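Local coordinates for N-acetylglucosamine-6-phosphate deacetylase (Mycobacterium smegmatis, PDB 6FV4), which probably removes the acetyl group from N-acetylglucosamine-6-phosphate, a metal-dependent hydrolysis in amino-sugar metabolism, at residues L18-T23 with A53-N58; Q126-L131 with A169-V174; Q211-I216 with L244-R249; L278-A283 with R348-N353. The protein carries 1 engineered substitution. All coordinates share one frame; numbering follows the deposited sequence.

Contact 1: L18-T23 with A53-N58; sequences LLTADT and AQADRN
Strand 57-58 joins the edge of the small mixed beta-sheet near the N terminus as the parallel neighbour of strand 16-21, in the beta-sandwich domain that accompanies the catalytic barrel in amidohydrolases. Two parallel bridges set the register, Leu19 with Arg57 and Thr20 with Asn58. Leu18 O opens the pairing by accepting two backbone N-H groups: Asp56 N at 2.8 Å, in the carbonyl plane and on a lone pair, and Arg57 N at 3.2 Å. One step on, Thr20 N donates to Arg57 O at 3.1 Å. Asp56 suits the entry to the strand because its carboxylate turns back to Leu18 N, OD2 accepting at 2.9 Å from a donor that stands 44° above the carboxylate plane. On the face carrying Leu19 and Arg57 the two side chains run side by side; Leu19 CD2 rests on the first methylene of the arginine, 3.6 Å from Arg57 CB, and Trp391 lies against both residues. Leu18, whose CG is anti to the backbone N (chi1 -167°), sends CD2 against the backbone N and O of Ala53; Trp35, Pro51 and Pro52 also touch this leucine. On the face opposite Leu19, Thr20 CG2 meets Ala55 CB. Asn58 OD1 accepts from Gly60 N and also from Thr20 OG1, the latter at 2.8 Å and approaching from 64° above the amide carbonyl plane.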
loop_
_atom_site.group_PDB
_atom_site.type_symbol
_atom_site.label_atom_id
_atom_site.label_comp_id
_atom_site.label_asym_id
_atom_site.label_seq_id
_atom_site.Cartn_x
_atom_site.Cartn_y
_atom_site.Cartn_z
ATOM N N LEU B 18 -4.791 -29.809 31.696
ATOM C CA LEU B 18 -4.724 -30.158 30.287
ATOM C C LEU B 18 -5.988 -29.671 29.585
ATOM O O LEU B 18 -7.096 -30.103 29.919
ATOM C CB LEU B 18 -4.558 -31.667 30.118
ATOM C CG LEU B 18 -4.159 -32.121 28.720
ATOM C CD1 LEU B 18 -3.063 -31.216 28.175
ATOM C CD2 LEU B 18 -3.695 -33.561 28.758
ATOM N N LEU B 19 -5.818 -28.775 28.621
ATOM C CA LEU B 19 -6.914 -28.237 27.830
ATOM C C LEU B 19 -6.823 -28.750 26.401
ATOM O O LEU B 19 -5.731 -28.807 25.831
ATOM C CB LEU B 19 -6.866 -26.711 27.801
ATOM C CG LEU B 19 -7.245 -25.948 29.051
ATOM C CD1 LEU B 19 -7.057 -24.466 28.782
ATOM C CD2 LEU B 19 -8.688 -26.267 29.375
ATOM N N THR B 20 -7.963 -29.097 25.814
ATOM C CA THR B 20 -8.028 -29.450 24.399
ATOM C C THR B 20 -9.042 -28.574 23.682
ATOM O O THR B 20 -10.040 -28.144 24.264
ATOM C CB THR B 20 -8.436 -30.912 24.149
ATOM O OG1 THR B 20 -9.704 -31.169 24.764
ATOM C CG2 THR B 20 -7.390 -31.892 24.660
ATOM N N ALA B 21 -8.795 -28.346 22.396
ATOM C CA ALA B 21 -9.739 -27.631 21.555
ATOM C C ALA B 21 -9.589 -28.135 20.131
ATOM O O ALA B 21 -8.547 -28.668 19.753
ATOM C CB ALA B 21 -9.512 -26.119 21.615
ATOM N N ASP B 22 -10.642 -27.949 19.334
ATOM C CA ASP B 22 -10.579 -28.351 17.933
ATOM C C ASP B 22 -9.465 -27.628 17.183
ATOM O O ASP B 22 -8.855 -28.207 16.276
ATOM C CB ASP B 22 -11.922 -28.084 17.258
ATOM C CG ASP B 22 -12.802 -29.316 17.195
ATOM O OD1 ASP B 22 -12.518 -30.300 17.916
ATOM O OD2 ASP B 22 -13.786 -29.299 16.422
ATOM N N THR B 23 -9.192 -26.367 17.538
ATOM C CA THR B 23 -8.153 -25.570 16.887
ATOM C C THR B 23 -7.410 -24.744 17.925
ATOM O O THR B 23 -8.048 -24.019 18.690
ATOM C CB THR B 23 -8.732 -24.614 15.841
ATOM O OG1 THR B 23 -9.486 -25.342 14.860
ATOM C CG2 THR B 23 -7.606 -23.858 15.167
ATOM N N ALA B 53 -2.763 -37.121 28.085
ATOM C CA ALA B 53 -3.609 -37.816 29.046
ATOM C C ALA B 53 -5.047 -37.366 28.810
ATOM O O ALA B 53 -5.340 -36.634 27.860
ATOM C CB ALA B 53 -3.147 -37.536 30.482
ATOM N N GLN B 54 -5.961 -37.805 29.672
ATOM C CA GLN B 54 -7.333 -37.329 29.573
ATOM C C GLN B 54 -7.392 -35.863 29.985
ATOM O O GLN B 54 -6.853 -35.476 31.026
ATOM C CB GLN B 54 -8.269 -38.168 30.440
ATOM C CG GLN B 54 -9.726 -37.718 30.346
ATOM C CD GLN B 54 -10.685 -38.657 31.055
ATOM O OE1 GLN B 54 -10.622 -38.826 32.279
ATOM N NE2 GLN B 54 -11.585 -39.270 30.291
ATOM N N ALA B 55 -8.043 -35.047 29.163
ATOM C CA ALA B 55 -8.028 -33.608 29.368
ATOM C C ALA B 55 -8.873 -33.209 30.573
ATOM O O ALA B 55 -9.899 -33.823 30.877
ATOM C CB ALA B 55 -8.533 -32.890 28.117
ATOM N N ASP B 56 -8.423 -32.160 31.267
ATOM C CA ASP B 56 -9.219 -31.615 32.360
ATOM C C ASP B 56 -10.401 -30.814 31.833
ATOM O O ASP B 56 -11.455 -30.769 32.476
ATOM C CB ASP B 56 -8.350 -30.745 33.275
ATOM C CG ASP B 56 -7.183 -31.518 33.891
ATOM O OD1 ASP B 56 -7.244 -31.832 35.096
ATOM O OD2 ASP B 56 -6.206 -31.813 33.170
ATOM N N ARG B 57 -10.250 -30.168 30.681
ATOM C CA ARG B 57 -11.392 -29.526 30.040
ATOM C C ARG B 57 -11.233 -29.618 28.533
ATOM O O ARG B 57 -10.231 -29.158 27.973
ATOM C CB ARG B 57 -11.539 -28.072 30.481
ATOM C CG ARG B 57 -12.843 -27.447 30.007
ATOM C CD ARG B 57 -12.833 -25.961 30.233
ATOM N NE ARG B 57 -12.603 -25.635 31.637
ATOM C CZ ARG B 57 -13.573 -25.325 32.488
ATOM N NH1 ARG B 57 -14.827 -25.303 32.058
ATOM N NH2 ARG B 57 -13.288 -25.031 33.755
ATOM N N ASN B 58 -12.211 -30.225 27.880
ATOM C CA ASN B 58 -12.268 -30.234 26.432
ATOM C C ASN B 58 -13.126 -29.054 26.007
ATOM O O ASN B 58 -14.310 -28.992 26.342
ATOM C CB ASN B 58 -12.830 -31.554 25.911
ATOM C CG ASN B 58 -12.754 -31.665 24.399
ATOM O OD1 ASN B 58 -12.225 -30.777 23.713
ATOM N ND2 ASN B 58 -13.259 -32.773 23.869
#

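Contact 2: Q126-L131 with A169-V174; sequences QVRAGL and AGEGTV
Val127 and Thr173 form the close-packed half of this contact, the two side chains overlapping alongside each other as they run in opposing senses. Val127 CG1 comes to 3.7 Å from Thr173 CG2, and both valine methyls also lie against Thr173 CB. A beta-branched residue on each side gives a broad, stiff apolar patch, and Ile135 of strand 134-138 also touches both residues. The threonine's chi1 of 65° places OG1 between the backbone N and the carbonyl carbon, where it donates to Gly170 O at 2.7 Å while CG2 faces Val127. That oxygen also accepts Thr173 N, closing a type I' turn from Gly170 to Thr173. The contact thus joins the C-terminal ends of two neighbouring outer helices of the amidohydrolase barrel, 113-129 and 160-170. The first stops at Gly130 in a Schellman motif, whose positive phi suits glycine; Glu171 and Gly172, the central pair of the turn, both have positive phi. Toward solvent the fit is looser. The long chain of Arg128, bent at chi3, reaches across to Glu171 at about a right angle, the guanidinium and carboxylate planes 23° apart. Glu171 OE1 lies over one face of the guanidinium, and the salt bridge from Arg128 NH1 to Glu171 OE2 is long, 3.6 Å, with no N-H aimed at the oxygen. Two waters at the guanidinium edge take the N-H groups of NH1 instead: one, 3.1 Å from Arg128 NH1, donates to Glu171 O, and the other, 2.8 Å from Arg128 NH1, donates to Ala169 O and Glu171 OE2.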
loop_
_atom_site.group_PDB
_atom_site.type_symbol
_atom_site.label_atom_id
_atom_site.label_comp_id
_atom_site.label_asym_id
_atom_site.label_seq_id
_atom_site.Cartn_x
_atom_site.Cartn_y
_atom_site.Cartn_z
ATOM N N GLN B 126 -0.822 1.352 39.162
ATOM C CA GLN B 126 -1.622 0.243 38.651
ATOM C C GLN B 126 -0.835 -0.664 37.710
ATOM O O GLN B 126 -1.142 -1.858 37.620
ATOM C CB GLN B 126 -2.880 0.783 37.986
ATOM C CG GLN B 126 -3.932 1.161 39.028
ATOM C CD GLN B 126 -4.691 2.383 38.642
ATOM O OE1 GLN B 126 -4.610 2.834 37.502
ATOM N NE2 GLN B 126 -5.452 2.932 39.578
ATOM N N VAL B 127 0.181 -0.147 37.017
ATOM C CA VAL B 127 1.139 -1.035 36.352
ATOM C C VAL B 127 1.796 -1.969 37.369
ATOM O O VAL B 127 1.839 -3.195 37.185
ATOM C CB VAL B 127 2.191 -0.217 35.581
ATOM C CG1 VAL B 127 3.169 -1.161 34.851
ATOM C CG2 VAL B 127 1.515 0.710 34.564
ATOM N N ARG B 128 2.321 -1.398 38.465
ATOM C CA ARG B 128 2.980 -2.215 39.484
ATOM C C ARG B 128 2.011 -3.193 40.131
ATOM O O ARG B 128 2.402 -4.314 40.474
ATOM C CB ARG B 128 3.645 -1.316 40.537
ATOM C CG ARG B 128 4.941 -0.686 40.039
ATOM C CD ARG B 128 5.679 0.111 41.115
ATOM N NE ARG B 128 4.957 1.317 41.508
ATOM C CZ ARG B 128 5.084 2.499 40.919
ATOM N NH1 ARG B 128 5.895 2.647 39.876
ATOM N NH2 ARG B 128 4.378 3.530 41.361
ATOM N N ALA B 129 0.736 -2.815 40.263
ATOM C CA ALA B 129 -0.264 -3.738 40.788
ATOM C C ALA B 129 -0.674 -4.814 39.784
ATOM O O ALA B 129 -1.292 -5.804 40.182
ATOM C CB ALA B 129 -1.514 -2.972 41.235
ATOM N N GLY B 130 -0.362 -4.658 38.506
ATOM C CA GLY B 130 -0.705 -5.698 37.552
ATOM C C GLY B 130 -2.031 -5.538 36.840
ATOM O O GLY B 130 -2.432 -6.450 36.101
ATOM N N LEU B 131 -2.719 -4.410 37.022
ATOM C CA LEU B 131 -3.973 -4.186 36.308
ATOM C C LEU B 131 -3.723 -3.866 34.842
ATOM O O LEU B 131 -4.451 -4.343 33.961
ATOM C CB LEU B 131 -4.765 -3.056 36.964
ATOM C CG LEU B 131 -5.552 -3.416 38.223
ATOM C CD1 LEU B 131 -4.726 -3.187 39.498
ATOM C CD2 LEU B 131 -6.847 -2.617 38.279
ATOM N N ALA B 169 8.603 10.162 36.769
ATOM C CA ALA B 169 7.374 9.891 37.510
ATOM C C ALA B 169 6.834 8.485 37.248
ATOM O O ALA B 169 6.177 7.902 38.118
ATOM C CB ALA B 169 6.324 10.948 37.160
ATOM N N GLY B 170 7.097 7.917 36.066
ATOM C CA GLY B 170 6.590 6.592 35.768
ATOM C C GLY B 170 7.410 5.421 36.276
ATOM O O GLY B 170 6.908 4.292 36.288
ATOM N N GLU B 171 8.658 5.648 36.687
ATOM C CA GLU B 171 9.519 4.574 37.186
ATOM C C GLU B 171 9.566 3.413 36.201
ATOM O O GLU B 171 9.486 2.238 36.570
ATOM C CB GLU B 171 9.079 4.099 38.576
ATOM C CG GLU B 171 9.379 5.081 39.693
ATOM C CD GLU B 171 8.806 4.625 41.032
ATOM O OE1 GLU B 171 9.291 3.618 41.606
ATOM O OE2 GLU B 171 7.833 5.264 41.483
ATOM N N GLY B 172 9.701 3.749 34.923
ATOM C CA GLY B 172 9.860 2.749 33.901
ATOM C C GLY B 172 8.578 2.203 33.323
ATOM O O GLY B 172 8.650 1.350 32.437
ATOM N N THR B 173 7.409 2.672 33.777
ATOM C CA THR B 173 6.137 2.135 33.301
ATOM C C THR B 173 5.599 2.836 32.056
ATOM O O THR B 173 4.602 2.374 31.502
ATOM C CB THR B 173 5.067 2.211 34.400
ATOM O OG1 THR B 173 4.794 3.589 34.708
ATOM C CG2 THR B 173 5.556 1.502 35.652
ATOM N N VAL B 174 6.201 3.942 31.621
ATOM C CA VAL B 174 5.779 4.587 30.382
ATOM C C VAL B 174 6.441 3.827 29.238
ATOM O O VAL B 174 7.671 3.802 29.125
ATOM C CB VAL B 174 6.133 6.080 30.345
ATOM C CG1 VAL B 174 5.838 6.634 28.937
ATOM C CG2 VAL B 174 5.311 6.852 31.377
HETATM O O HOH W 1 7.922 0.810 38.473
HETATM O O HOH W 2 5.846 5.461 39.606
#

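Contact 3: Q211-I216 with L244-R249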
loop_
_atom_site.group_PDB
_atom_site.type_symbol
_atom_site.label_atom_id
_atom_site.label_comp_id
_atom_site.label_asym_id
_atom_site.label_seq_id
_atom_site.Cartn_x
_atom_site.Cartn_y
_atom_site.Cartn_z
ATOM N N GLN B 211 9.898 14.534 6.810
ATOM C CA GLN B 211 9.947 14.733 8.262
ATOM C C GLN B 211 9.641 13.453 9.028
ATOM O O GLN B 211 10.181 13.240 10.123
ATOM C CB GLN B 211 8.963 15.823 8.674
ATOM C CG GLN B 211 9.369 17.192 8.195
ATOM C CD GLN B 211 8.296 18.227 8.415
ATOM O OE1 GLN B 211 7.106 17.957 8.252
ATOM N NE2 GLN B 211 8.715 19.431 8.786
ATOM N N THR B 212 8.758 12.608 8.487
ATOM C CA THR B 212 8.419 11.347 9.134
ATOM C C THR B 212 9.557 10.348 8.992
ATOM O O THR B 212 9.922 9.658 9.958
ATOM C CB THR B 212 7.130 10.793 8.528
ATOM O OG1 THR B 212 6.088 11.761 8.691
ATOM C CG2 THR B 212 6.716 9.480 9.172
ATOM N N ARG B 213 10.136 10.267 7.794
ATOM C CA ARG B 213 11.285 9.393 7.593
ATOM C C ARG B 213 12.444 9.803 8.501
ATOM O O ARG B 213 13.207 8.946 8.949
ATOM C CB ARG B 213 11.678 9.400 6.104
ATOM C CG ARG B 213 12.759 8.398 5.752
ATOM C CD ARG B 213 13.411 8.714 4.429
ATOM N NE ARG B 213 13.287 7.600 3.500
ATOM C CZ ARG B 213 14.186 6.626 3.391
ATOM N NH1 ARG B 213 15.269 6.650 4.155
ATOM N NH2 ARG B 213 14.008 5.634 2.519
ATOM N N ALA B 214 12.570 11.099 8.810
ATOM C CA ALA B 214 13.596 11.539 9.758
ATOM C C ALA B 214 13.282 11.059 11.168
ATOM O O ALA B 214 14.177 10.611 11.885
ATOM C CB ALA B 214 13.734 13.063 9.738
ATOM N N ALA B 215 12.008 11.122 11.563
ATOM C CA ALA B 215 11.570 10.572 12.839
ATOM C C ALA B 215 11.861 9.078 12.939
ATOM O O ALA B 215 12.281 8.591 13.993
ATOM C CB ALA B 215 10.077 10.861 13.037
ATOM N N ILE B 216 11.679 8.338 11.842
ATOM C CA ILE B 216 11.972 6.905 11.840
ATOM C C ILE B 216 13.472 6.654 11.982
ATOM O O ILE B 216 13.899 5.749 12.714
ATOM C CB ILE B 216 11.399 6.257 10.560
ATOM C CG1 ILE B 216 9.875 6.395 10.547
ATOM C CG2 ILE B 216 11.830 4.802 10.457
ATOM C CD1 ILE B 216 9.221 6.025 9.182
ATOM N N LEU B 244 5.791 5.532 7.068
ATOM C CA LEU B 244 5.594 4.522 8.106
ATOM C C LEU B 244 5.412 3.120 7.527
ATOM O O LEU B 244 5.925 2.146 8.094
ATOM C CB LEU B 244 4.409 4.906 8.995
ATOM C CG LEU B 244 4.660 6.098 9.936
ATOM C CD1 LEU B 244 3.332 6.675 10.411
ATOM C CD2 LEU B 244 5.510 5.676 11.141
ATOM N N THR B 245 4.685 2.981 6.404
ATOM C CA THR B 245 4.532 1.653 5.819
ATOM C C THR B 245 5.791 1.196 5.100
ATOM O O THR B 245 6.028 -0.014 4.995
ATOM C CB THR B 245 3.341 1.599 4.854
ATOM O OG1 THR B 245 3.425 2.662 3.901
ATOM C CG2 THR B 245 2.028 1.713 5.608
ATOM N N GLU B 246 6.606 2.141 4.631
ATOM C CA GLU B 246 7.774 1.816 3.828
ATOM C C GLU B 246 8.875 1.153 4.655
ATOM O O GLU B 246 9.551 0.243 4.168
ATOM C CB GLU B 246 8.262 3.097 3.161
ATOM C CG GLU B 246 9.727 3.211 2.851
ATOM C CD GLU B 246 10.048 4.561 2.222
ATOM O OE1 GLU B 246 10.401 5.510 2.953
ATOM O OE2 GLU B 246 9.912 4.682 0.990
ATOM N N ASP B 247 9.060 1.574 5.912
ATOM C CA ASP B 247 10.231 1.186 6.696
ATOM C C ASP B 247 9.968 -0.059 7.548
ATOM O O ASP B 247 9.039 -0.079 8.362
ATOM C CB ASP B 247 10.659 2.345 7.584
ATOM C CG ASP B 247 12.040 2.134 8.173
ATOM O OD1 ASP B 247 12.213 1.158 8.942
ATOM O OD2 ASP B 247 12.947 2.919 7.831
ATOM N N SER B 248 10.813 -1.086 7.386
ATOM C CA SER B 248 10.572 -2.370 8.041
ATOM C C SER B 248 10.684 -2.292 9.562
ATOM O O SER B 248 10.208 -3.201 10.257
ATOM C CB SER B 248 11.555 -3.421 7.515
ATOM O OG SER B 248 12.897 -3.053 7.808
ATOM N N ARG B 249 11.306 -1.242 10.093
ATOM C CA ARG B 249 11.423 -1.091 11.542
ATOM C C ARG B 249 10.110 -0.700 12.214
ATOM O O ARG B 249 10.024 -0.746 13.452
ATOM C CB ARG B 249 12.465 -0.023 11.872
ATOM C CG ARG B 249 13.909 -0.436 11.588
ATOM C CD ARG B 249 14.841 0.751 11.764
ATOM N NE ARG B 249 14.672 1.713 10.684
ATOM C CZ ARG B 249 15.422 2.793 10.514
ATOM N NH1 ARG B 249 16.412 3.065 11.360
ATOM N NH2 ARG B 249 15.176 3.607 9.496
#
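Ile216 lays its CG2 methyl against the carboxylate of Asp247, 3.4 Å from Asp247 OD2, while its other branch ends in CD1 beside Leu244, 4.2 Å from Leu244 CD2. With CG2 anti to the backbone N and CG1 anti to the carbonyl carbon (chi1 -63°), the beta-branched side chain serves both neighbours at once. Thr212 extends the apolar patch one turn earlier, its methyl CG2 meeting Leu244 CG at 4.0 Å, while its hydroxyl bonds to Thr208 O. Asp247 is held firmly: Arg249 grips it side-on, NE to OD1 and NH2 to OD2, the latter 2.9 Å, and Arg249 N also donates to OD1, making an Asx turn just past the helix. Ile216 O sits over one face of that guanidinium, and Asp217 is a second acidic partner of Arg249. At the outer margin Arg213 NE and Glu246 OE1 make a long salt bridge of 3.6 Å; Tyr209 OH hydrogen-bonds that same OE1 and weakly takes Arg213 NE, and Glu246 OE2 pairs with Arg267 of the second subunit. Neighbouring helices, 209-217 and 240-246, packed in this way form part of the outer helical layer characteristic of the amidohydrolase barrel, here beside the dimer interface.

Contact 4: L278-A283 with R348-N353; sequences LSLITA and RQACVN. Engineered in segment 278-283: Ala283 (natural residue Asp).
Leu280 N donates to Gln349 O at 2.8 Å and Asn353 ND2 to Leu278 O at 2.9 Å, two nearly straight bonds that join a strand to a helix. The first is a backbone bond, the donor standing above the carbonyl plane; in the pi-type turn at 348-352 Asn353 N bonds to Arg348 O, five residues back, consistent with Gln349 O being available to the strand. In the second, Leu278 O lies in the amide plane of Asn353, and Pro275 O also accepts from ND2, so the short asparagine spans two carbonyls. With its CG beside the backbone N (chi1 -58°), Asn353 directs the amide at the strand. Weaker CA-H...O contacts reinforce the pair, from Gln349 CA to Leu278 O and from Ser279 CA to Gln349 O. Strand 278-281 is a parallel strand of the amidohydrolase barrel; the axis of segment 348-353, in helix 339-357, crosses its axis at -103°, 5.9 Å away at closest approach. Farther along the same segment, Ala283 replaces the natural Asp by engineering; the position is a metal ligand in another structure of this protein and the predicted proton donor/acceptor. Around the polar centre, Gln349, extended beyond CG, packs against two leucines. Leu278 CD2 lies 3.9 Å from Gln349 NE2, while Leu280 CD1 meets Gln349 CB at 3.7 Å. Tyr266 OH at OE1 and a water 3.0 Å from Gln349 NE2 satisfy the buried amide. Farther out, Leu280 CD1 touches Ala350 CB at 4.1 Å, where Met324 and Phe328 cover the small alanine.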
loop_
_atom_site.group_PDB
_atom_site.type_symbol
_atom_site.label_atom_id
_atom_site.label_comp_id
_atom_site.label_asym_id
_atom_site.label_seq_id
_atom_site.Cartn_x
_atom_site.Cartn_y
_atom_site.Cartn_z
ATOM N N LEU B 278 1.709 -4.958 11.315
ATOM C CA LEU B 278 0.483 -4.257 11.679
ATOM C C LEU B 278 -0.020 -4.751 13.026
ATOM O O LEU B 278 -0.056 -5.960 13.279
ATOM C CB LEU B 278 -0.620 -4.421 10.610
ATOM C CG LEU B 278 -1.835 -3.501 10.855
ATOM C CD1 LEU B 278 -2.450 -3.084 9.515
ATOM C CD2 LEU B 278 -2.901 -4.169 11.701
ATOM N N SER B 279 -0.412 -3.804 13.882
ATOM C CA SER B 279 -1.035 -4.076 15.169
ATOM C C SER B 279 -2.492 -3.638 15.136
ATOM O O SER B 279 -2.788 -2.496 14.769
ATOM C CB SER B 279 -0.330 -3.305 16.297
ATOM O OG SER B 279 1.002 -3.730 16.450
ATOM N N LEU B 280 -3.386 -4.513 15.577
ATOM C CA LEU B 280 -4.776 -4.139 15.792
ATOM C C LEU B 280 -4.880 -3.513 17.176
ATOM O O LEU B 280 -4.309 -4.038 18.126
ATOM C CB LEU B 280 -5.687 -5.355 15.679
ATOM C CG LEU B 280 -5.680 -5.998 14.280
ATOM C CD1 LEU B 280 -6.302 -7.373 14.325
ATOM C CD2 LEU B 280 -6.422 -5.122 13.341
ATOM N N ILE B 281 -5.552 -2.361 17.265
ATOM C CA ILE B 281 -5.796 -1.654 18.515
ATOM C C ILE B 281 -7.270 -1.272 18.530
ATOM O O ILE B 281 -7.961 -1.306 17.506
ATOM C CB ILE B 281 -4.919 -0.387 18.687
ATOM C CG1 ILE B 281 -5.246 0.618 17.581
ATOM C CG2 ILE B 281 -3.416 -0.729 18.705
ATOM C CD1 ILE B 281 -4.928 2.057 17.909
ATOM N N THR B 282 -7.754 -0.917 19.709
ATOM C CA THR B 282 -9.123 -0.432 19.822
ATOM C C THR B 282 -9.217 1.081 19.872
ATOM O O THR B 282 -10.199 1.646 19.373
ATOM C CB THR B 282 -9.802 -1.001 21.079
ATOM O OG1 THR B 282 -9.122 -0.543 22.278
ATOM C CG2 THR B 282 -9.829 -2.533 21.026
ATOM N N ALA B 283 -8.229 1.740 20.496
ATOM C CA ALA B 283 -8.364 3.123 20.941
ATOM C C ALA B 283 -9.665 3.312 21.719
ATOM O O ALA B 283 -10.292 4.364 21.655
ATOM C CB ALA B 283 -8.273 4.098 19.759
ATOM N N ARG B 348 -1.418 -12.842 14.689
ATOM C CA ARG B 348 -0.213 -12.015 14.643
ATOM C C ARG B 348 -0.542 -10.548 14.914
ATOM O O ARG B 348 0.149 -9.876 15.687
ATOM C CB ARG B 348 0.462 -12.156 13.284
ATOM C CG ARG B 348 1.429 -13.329 13.182
ATOM C CD ARG B 348 1.620 -13.736 11.727
ATOM N NE ARG B 348 2.891 -14.437 11.511
ATOM C CZ ARG B 348 3.059 -15.752 11.614
ATOM N NH1 ARG B 348 2.034 -16.540 11.926
ATOM N NH2 ARG B 348 4.253 -16.287 11.399
ATOM N N GLN B 349 -1.597 -10.033 14.279
ATOM C CA GLN B 349 -1.884 -8.607 14.391
ATOM C C GLN B 349 -2.464 -8.226 15.747
ATOM O O GLN B 349 -2.306 -7.076 16.177
ATOM C CB GLN B 349 -2.846 -8.184 13.290
ATOM C CG GLN B 349 -2.237 -8.294 11.907
ATOM C CD GLN B 349 -3.220 -7.934 10.836
ATOM O OE1 GLN B 349 -4.432 -8.045 11.045
ATOM N NE2 GLN B 349 -2.713 -7.477 9.684
ATOM N N ALA B 350 -3.183 -9.137 16.409
ATOM C CA ALA B 350 -3.858 -8.798 17.656
ATOM C C ALA B 350 -3.097 -9.258 18.891
ATOM O O ALA B 350 -3.453 -8.843 20.004
ATOM C CB ALA B 350 -5.263 -9.410 17.694
ATOM N N CYS B 351 -2.076 -10.106 18.717
ATOM C CA CYS B 351 -1.372 -10.743 19.825
ATOM C C CYS B 351 0.143 -10.587 19.718
ATOM O O CYS B 351 0.775 -10.069 20.647
ATOM C CB CYS B 351 -1.732 -12.236 19.913
ATOM S SG CYS B 351 -3.519 -12.645 19.768
ATOM N N VAL B 352 0.753 -11.007 18.614
ATOM C CA VAL B 352 2.218 -11.065 18.566
ATOM C C VAL B 352 2.830 -9.727 18.176
ATOM O O VAL B 352 3.719 -9.214 18.869
ATOM C CB VAL B 352 2.693 -12.186 17.623
ATOM C CG1 VAL B 352 4.221 -12.272 17.672
ATOM C CG2 VAL B 352 2.058 -13.509 18.014
ATOM N N ASN B 353 2.389 -9.149 17.069
ATOM C CA ASN B 353 2.977 -7.898 16.593
ATOM C C ASN B 353 2.910 -6.796 17.632
ATOM O O ASN B 353 3.913 -6.084 17.801
ATOM C CB ASN B 353 2.290 -7.439 15.299
ATOM C CG ASN B 353 2.386 -8.481 14.186
ATOM O OD1 ASN B 353 3.153 -9.424 14.295
ATOM N ND2 ASN B 353 1.608 -8.300 13.116
HETATM O O HOH W 3 0.330 -7.505 9.752
#

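From the N terminus the four contacts follow in series, each loop closing before the next opens, so none nest or cross. Contact 1 closes a loop of strands and no helix, within the small sandwich domain, its centre about 29 Å from the centre of the chain. Contact 2 spans a beta-alpha passage of the barrel and joins helix 113-129 to helix 160-170. Contact 3 does likewise for helices 209-217 and 240-246, on the opposite side of the chain's centre from contact 1. Contact 4 closes the longest loop, tying strand 278-281 to the late helix 339-357. Contacts 3 and 4 have nearest atoms about 8 Å apart, without touching.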